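Local coordinates for HTH-type transcriptional regulator gadX (Escherichia coli, PDB 3MKL), which is a homodimeric DNA-binding regulator that activates acid-resistance genes such as gadA, gadB and gadC and can repress gadW, at residues 6-18 and 29-43. Sequence-based numbering, arbitrary orientation.
Sequences PNMRTRVCTVINN and IASELLMSPSLLKKK
The side chain of selenomethionine M8 lies over L40 and K43, with its CG 3.7 Å from L40 CD1. Its CG is anti to the backbone N (chi1 -169°), and the chain then bends twice. This brings M8 SE to within 3.7 Å of SE of selenomethionine M35, and these two side chains meet tip to tip. One turn on, V12 CG2 packs against three side chains: L40 CD1 at 3.8 Å, I29 CG2 and L33 CD1. V12 and I29 cross at about a right angle. V15 uses both methyls. Its CG2 packs on L33 CD2 at 3.6 Å, while CG1 lies alongside the E32 chain, which runs past it the other way. A water donates to both V15 O and E32 OE2 (2.7 Å to the latter) and so bridges the V15 carbonyl and the E32 carboxylate. Most of the contact is apolar. N7 caps helix 8-17: T10 N donates to N7 OD1 at 3.1 Å. S36 caps helix 37-46 in the same way: its OG accepts from L39 N. Residues 29-43 span the turn of the first predicted helix-turn-helix motif of this AraC/XylS-type DNA-binding domain. Helix 8-17 crosses helix 37-43 at 120° and covers one side of that motif. W24 adds to the packing at V15 and I29, and I16 and C13 of helix 8-17 rest on helix 51-67.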
loop_
_atom_site.group_PDB
_atom_site.type_symbol
_atom_site.label_atom_id
_atom_site.label_comp_id
_atom_site.label_asym_id
_atom_site.label_seq_id
_atom_site.Cartn_x
_atom_site.Cartn_y
_atom_site.Cartn_z
ATOM N N PRO A 6 -1.287 1.177 -20.039
ATOM C CA PRO A 6 -1.211 1.737 -18.684
ATOM C C PRO A 6 0.199 2.239 -18.385
ATOM O O PRO A 6 1.162 1.557 -18.703
ATOM C CB PRO A 6 -1.560 0.540 -17.781
ATOM C CG PRO A 6 -2.270 -0.446 -18.706
ATOM C CD PRO A 6 -1.574 -0.272 -20.018
ATOM N N ASN A 7 0.317 3.428 -17.804
ATOM C CA ASN A 7 1.624 3.959 -17.397
ATOM C C ASN A 7 2.258 3.125 -16.267
ATOM O O ASN A 7 1.671 2.140 -15.800
ATOM C CB ASN A 7 1.513 5.444 -17.023
ATOM C CG ASN A 7 0.658 5.674 -15.790
ATOM O OD1 ASN A 7 0.625 4.851 -14.872
ATOM N ND2 ASN A 7 -0.042 6.802 -15.762
HETATM N N MSE A 8 3.450 3.505 -15.827
HETATM C CA MSE A 8 4.246 2.581 -15.018
HETATM C C MSE A 8 3.728 2.439 -13.588
HETATM O O MSE A 8 3.675 1.337 -13.062
HETATM C CB MSE A 8 5.728 2.951 -15.027
HETATM C CG MSE A 8 6.620 1.871 -14.430
HETATM SE SE MSE A 8 6.634 0.209 -15.466
HETATM C CE MSE A 8 7.161 0.971 -17.191
ATOM N N ARG A 9 3.329 3.549 -12.982
ATOM C CA ARG A 9 2.737 3.519 -11.648
ATOM C C ARG A 9 1.450 2.666 -11.577
ATOM O O ARG A 9 1.255 1.934 -10.599
ATOM C CB ARG A 9 2.529 4.934 -11.080
ATOM C CG ARG A 9 1.580 5.893 -11.851
ATOM C CD ARG A 9 1.707 7.358 -11.291
ATOM N NE ARG A 9 1.516 7.394 -9.834
ATOM C CZ ARG A 9 1.966 8.327 -8.982
ATOM N NH1 ARG A 9 1.702 8.182 -7.687
ATOM N NH2 ARG A 9 2.666 9.393 -9.390
ATOM N N THR A 10 0.607 2.758 -12.610
ATOM C CA THR A 10 -0.605 1.922 -12.737
ATOM C C THR A 10 -0.289 0.426 -12.786
ATOM O O THR A 10 -0.933 -0.360 -12.099
ATOM C CB THR A 10 -1.444 2.314 -13.973
ATOM O OG1 THR A 10 -1.863 3.673 -13.826
ATOM C CG2 THR A 10 -2.688 1.434 -14.122
ATOM N N ARG A 11 0.712 0.047 -13.588
ATOM C CA ARG A 11 1.112 -1.366 -13.724
ATOM C C ARG A 11 1.667 -1.965 -12.437
ATOM O O ARG A 11 1.415 -3.129 -12.146
ATOM C CB ARG A 11 2.115 -1.552 -14.863
ATOM C CG ARG A 11 1.482 -1.408 -16.220
ATOM C CD ARG A 11 2.529 -1.222 -17.272
ATOM N NE ARG A 11 3.235 -2.472 -17.532
ATOM C CZ ARG A 11 4.417 -2.548 -18.137
ATOM N NH1 ARG A 11 5.026 -1.443 -18.545
ATOM N NH2 ARG A 11 4.989 -3.734 -18.331
ATOM N N VAL A 12 2.426 -1.156 -11.697
ATOM C CA VAL A 12 2.968 -1.487 -10.381
ATOM C C VAL A 12 1.840 -1.617 -9.337
ATOM O O VAL A 12 1.787 -2.595 -8.614
ATOM C CB VAL A 12 4.024 -0.424 -9.930
ATOM C CG1 VAL A 12 4.353 -0.558 -8.445
ATOM C CG2 VAL A 12 5.288 -0.528 -10.747
ATOM N N CYS A 13 0.928 -0.652 -9.262
ATOM C CA CYS A 13 -0.250 -0.791 -8.389
ATOM C C CYS A 13 -1.057 -2.046 -8.719
ATOM O O CYS A 13 -1.590 -2.686 -7.822
ATOM C CB CYS A 13 -1.134 0.458 -8.442
ATOM S SG CYS A 13 -0.328 1.896 -7.677
ATOM N N THR A 14 -1.119 -2.426 -9.999
ATOM C CA THR A 14 -1.811 -3.674 -10.369
ATOM C C THR A 14 -1.095 -4.927 -9.822
ATOM O O THR A 14 -1.738 -5.877 -9.385
ATOM C CB THR A 14 -2.041 -3.808 -11.899
ATOM O OG1 THR A 14 -2.710 -2.634 -12.391
ATOM C CG2 THR A 14 -2.914 -5.071 -12.207
ATOM N N VAL A 15 0.235 -4.921 -9.862
ATOM C CA VAL A 15 1.003 -6.004 -9.286
ATOM C C VAL A 15 0.738 -6.068 -7.779
ATOM O O VAL A 15 0.362 -7.104 -7.254
ATOM C CB VAL A 15 2.507 -5.780 -9.545
ATOM C CG1 VAL A 15 3.349 -6.820 -8.804
ATOM C CG2 VAL A 15 2.772 -5.754 -11.040
ATOM N N ILE A 16 0.918 -4.932 -7.103
ATOM C CA ILE A 16 0.759 -4.829 -5.653
ATOM C C ILE A 16 -0.645 -5.233 -5.175
ATOM O O ILE A 16 -0.771 -5.983 -4.218
ATOM C CB ILE A 16 1.071 -3.402 -5.146
ATOM C CG1 ILE A 16 2.519 -3.013 -5.491
ATOM C CG2 ILE A 16 0.783 -3.312 -3.638
ATOM C CD1 ILE A 16 2.902 -1.576 -5.098
ATOM N N ASN A 17 -1.683 -4.748 -5.852
ATOM C CA ASN A 17 -3.072 -5.058 -5.455
ATOM C C ASN A 17 -3.508 -6.506 -5.649
ATOM O O ASN A 17 -4.559 -6.914 -5.131
ATOM C CB ASN A 17 -4.070 -4.107 -6.116
ATOM C CG ASN A 17 -4.067 -2.746 -5.469
ATOM O OD1 ASN A 17 -3.875 -2.638 -4.250
ATOM N ND2 ASN A 17 -4.252 -1.685 -6.278
ATOM N N ASN A 18 -2.711 -7.279 -6.383
ATOM C CA ASN A 18 -2.949 -8.706 -6.527
ATOM C C ASN A 18 -2.663 -9.468 -5.236
ATOM O O ASN A 18 -3.220 -10.540 -5.014
ATOM C CB ASN A 18 -2.113 -9.276 -7.675
ATOM C CG ASN A 18 -2.776 -9.082 -9.051
ATOM O OD1 ASN A 18 -3.807 -8.405 -9.179
ATOM N ND2 ASN A 18 -2.171 -9.672 -10.086
ATOM N N ILE A 29 8.642 -6.680 -7.614
ATOM C CA ILE A 29 7.737 -6.011 -8.556
ATOM C C ILE A 29 8.356 -6.059 -9.957
ATOM O O ILE A 29 7.709 -6.462 -10.904
ATOM C CB ILE A 29 7.442 -4.549 -8.150
ATOM C CG1 ILE A 29 6.626 -4.469 -6.855
ATOM C CG2 ILE A 29 6.636 -3.832 -9.247
ATOM C CD1 ILE A 29 6.764 -3.058 -6.176
ATOM N N ALA A 30 9.629 -5.681 -10.079
ATOM C CA ALA A 30 10.324 -5.653 -11.371
ATOM C C ALA A 30 10.357 -7.016 -12.039
ATOM O O ALA A 30 10.195 -7.111 -13.255
ATOM C CB ALA A 30 11.746 -5.129 -11.212
ATOM N N SER A 31 10.569 -8.077 -11.265
ATOM C CA SER A 31 10.575 -9.406 -11.865
ATOM C C SER A 31 9.216 -9.798 -12.462
ATOM O O SER A 31 9.155 -10.337 -13.573
ATOM C CB SER A 31 11.102 -10.461 -10.885
ATOM O OG SER A 31 10.358 -10.409 -9.696
ATOM N N GLU A 32 8.143 -9.522 -11.729
ATOM C CA GLU A 32 6.761 -9.631 -12.240
ATOM C C GLU A 32 6.505 -8.873 -13.563
ATOM O O GLU A 32 5.688 -9.287 -14.389
ATOM C CB GLU A 32 5.786 -9.059 -11.189
ATOM C CG GLU A 32 5.522 -9.955 -9.998
ATOM C CD GLU A 32 4.258 -10.786 -10.194
ATOM O OE1 GLU A 32 4.360 -11.958 -10.648
ATOM O OE2 GLU A 32 3.151 -10.252 -9.927
ATOM N N LEU A 33 7.185 -7.743 -13.734
ATOM C CA LEU A 33 6.950 -6.879 -14.878
ATOM C C LEU A 33 7.920 -7.202 -16.007
ATOM O O LEU A 33 7.911 -6.534 -17.062
ATOM C CB LEU A 33 7.104 -5.419 -14.460
ATOM C CG LEU A 33 5.992 -4.880 -13.537
ATOM C CD1 LEU A 33 6.142 -3.385 -13.385
ATOM C CD2 LEU A 33 4.580 -5.198 -14.074
ATOM N N LEU A 34 8.749 -8.227 -15.777
ATOM C CA LEU A 34 9.822 -8.594 -16.703
ATOM C C LEU A 34 10.729 -7.367 -17.030
ATOM O O LEU A 34 10.973 -7.037 -18.209
ATOM C CB LEU A 34 9.223 -9.266 -17.958
ATOM C CG LEU A 34 8.303 -10.499 -17.736
ATOM C CD1 LEU A 34 7.649 -10.983 -19.045
ATOM C CD2 LEU A 34 9.020 -11.687 -17.062
HETATM N N MSE A 35 11.206 -6.684 -15.985
HETATM C CA MSE A 35 12.067 -5.493 -16.148
HETATM C C MSE A 35 13.201 -5.584 -15.174
HETATM O O MSE A 35 13.041 -6.227 -14.134
HETATM C CB MSE A 35 11.312 -4.200 -15.809
HETATM C CG MSE A 35 10.198 -3.817 -16.741
HETATM SE SE MSE A 35 9.101 -2.457 -15.827
HETATM C CE MSE A 35 10.438 -1.065 -15.799
ATOM N N SER A 36 14.325 -4.921 -15.473
ATOM C CA SER A 36 15.390 -4.767 -14.474
ATOM C C SER A 36 14.961 -3.855 -13.307
ATOM O O SER A 36 14.240 -2.859 -13.504
ATOM C CB SER A 36 16.713 -4.271 -15.095
ATOM O OG SER A 36 16.593 -2.945 -15.554
ATOM N N PRO A 37 15.389 -4.199 -12.081
ATOM C CA PRO A 37 15.105 -3.247 -11.007
ATOM C C PRO A 37 15.525 -1.793 -11.359
ATOM O O PRO A 37 14.747 -0.860 -11.107
ATOM C CB PRO A 37 15.904 -3.804 -9.826
ATOM C CG PRO A 37 16.019 -5.315 -10.126
ATOM C CD PRO A 37 16.166 -5.370 -11.615
ATOM N N SER A 38 16.705 -1.608 -11.959
ATOM C CA SER A 38 17.185 -0.276 -12.334
ATOM C C SER A 38 16.244 0.431 -13.309
ATOM O O SER A 38 15.973 1.612 -13.150
ATOM C CB SER A 38 18.575 -0.346 -12.963
ATOM O OG SER A 38 19.475 -0.957 -12.062
ATOM N N LEU A 39 15.762 -0.277 -14.326
ATOM C CA LEU A 39 14.780 0.323 -15.240
ATOM C C LEU A 39 13.491 0.707 -14.492
ATOM O O LEU A 39 13.006 1.843 -14.642
ATOM C CB LEU A 39 14.492 -0.565 -16.481
ATOM C CG LEU A 39 13.537 -0.023 -17.568
ATOM C CD1 LEU A 39 14.135 1.197 -18.313
ATOM C CD2 LEU A 39 13.176 -1.117 -18.564
ATOM N N LEU A 40 12.969 -0.191 -13.650
ATOM C CA LEU A 40 11.723 0.135 -12.914
ATOM C C LEU A 40 11.883 1.360 -12.032
ATOM O O LEU A 40 11.043 2.254 -12.057
ATOM C CB LEU A 40 11.140 -1.046 -12.127
ATOM C CG LEU A 40 9.821 -0.682 -11.395
ATOM C CD1 LEU A 40 8.694 -0.408 -12.374
ATOM C CD2 LEU A 40 9.410 -1.727 -10.331
ATOM N N LYS A 41 12.986 1.434 -11.300
ATOM C CA LYS A 41 13.241 2.605 -10.475
ATOM C C LYS A 41 13.260 3.848 -11.353
ATOM O O LYS A 41 12.717 4.870 -10.985
ATOM C CB LYS A 41 14.574 2.472 -9.745
ATOM C CG LYS A 41 14.808 3.530 -8.686
ATOM C CD LYS A 41 15.992 3.146 -7.786
ATOM C CE LYS A 41 16.396 4.354 -6.926
ATOM N NZ LYS A 41 17.614 4.114 -6.102
ATOM N N LYS A 42 13.892 3.739 -12.514
ATOM C CA LYS A 42 14.050 4.882 -13.416
ATOM C C LYS A 42 12.691 5.363 -13.911
ATOM O O LYS A 42 12.393 6.547 -13.811
ATOM C CB LYS A 42 14.980 4.544 -14.581
ATOM C CG LYS A 42 15.432 5.739 -15.442
ATOM C CD LYS A 42 16.550 5.281 -16.404
ATOM C CE LYS A 42 17.289 6.446 -17.063
ATOM N NZ LYS A 42 18.689 6.100 -17.556
ATOM N N LYS A 43 11.861 4.452 -14.407
ATOM C CA LYS A 43 10.562 4.840 -14.944
ATOM C C LYS A 43 9.618 5.427 -13.896
ATOM O O LYS A 43 8.869 6.349 -14.205
ATOM C CB LYS A 43 9.881 3.681 -15.686
ATOM C CG LYS A 43 10.589 3.236 -16.950
ATOM C CD LYS A 43 10.661 4.371 -17.996
ATOM C CE LYS A 43 10.503 3.846 -19.423
ATOM N NZ LYS A 43 11.146 4.731 -20.457
HETATM O O HOH W 1 1.365 -9.920 -7.974
#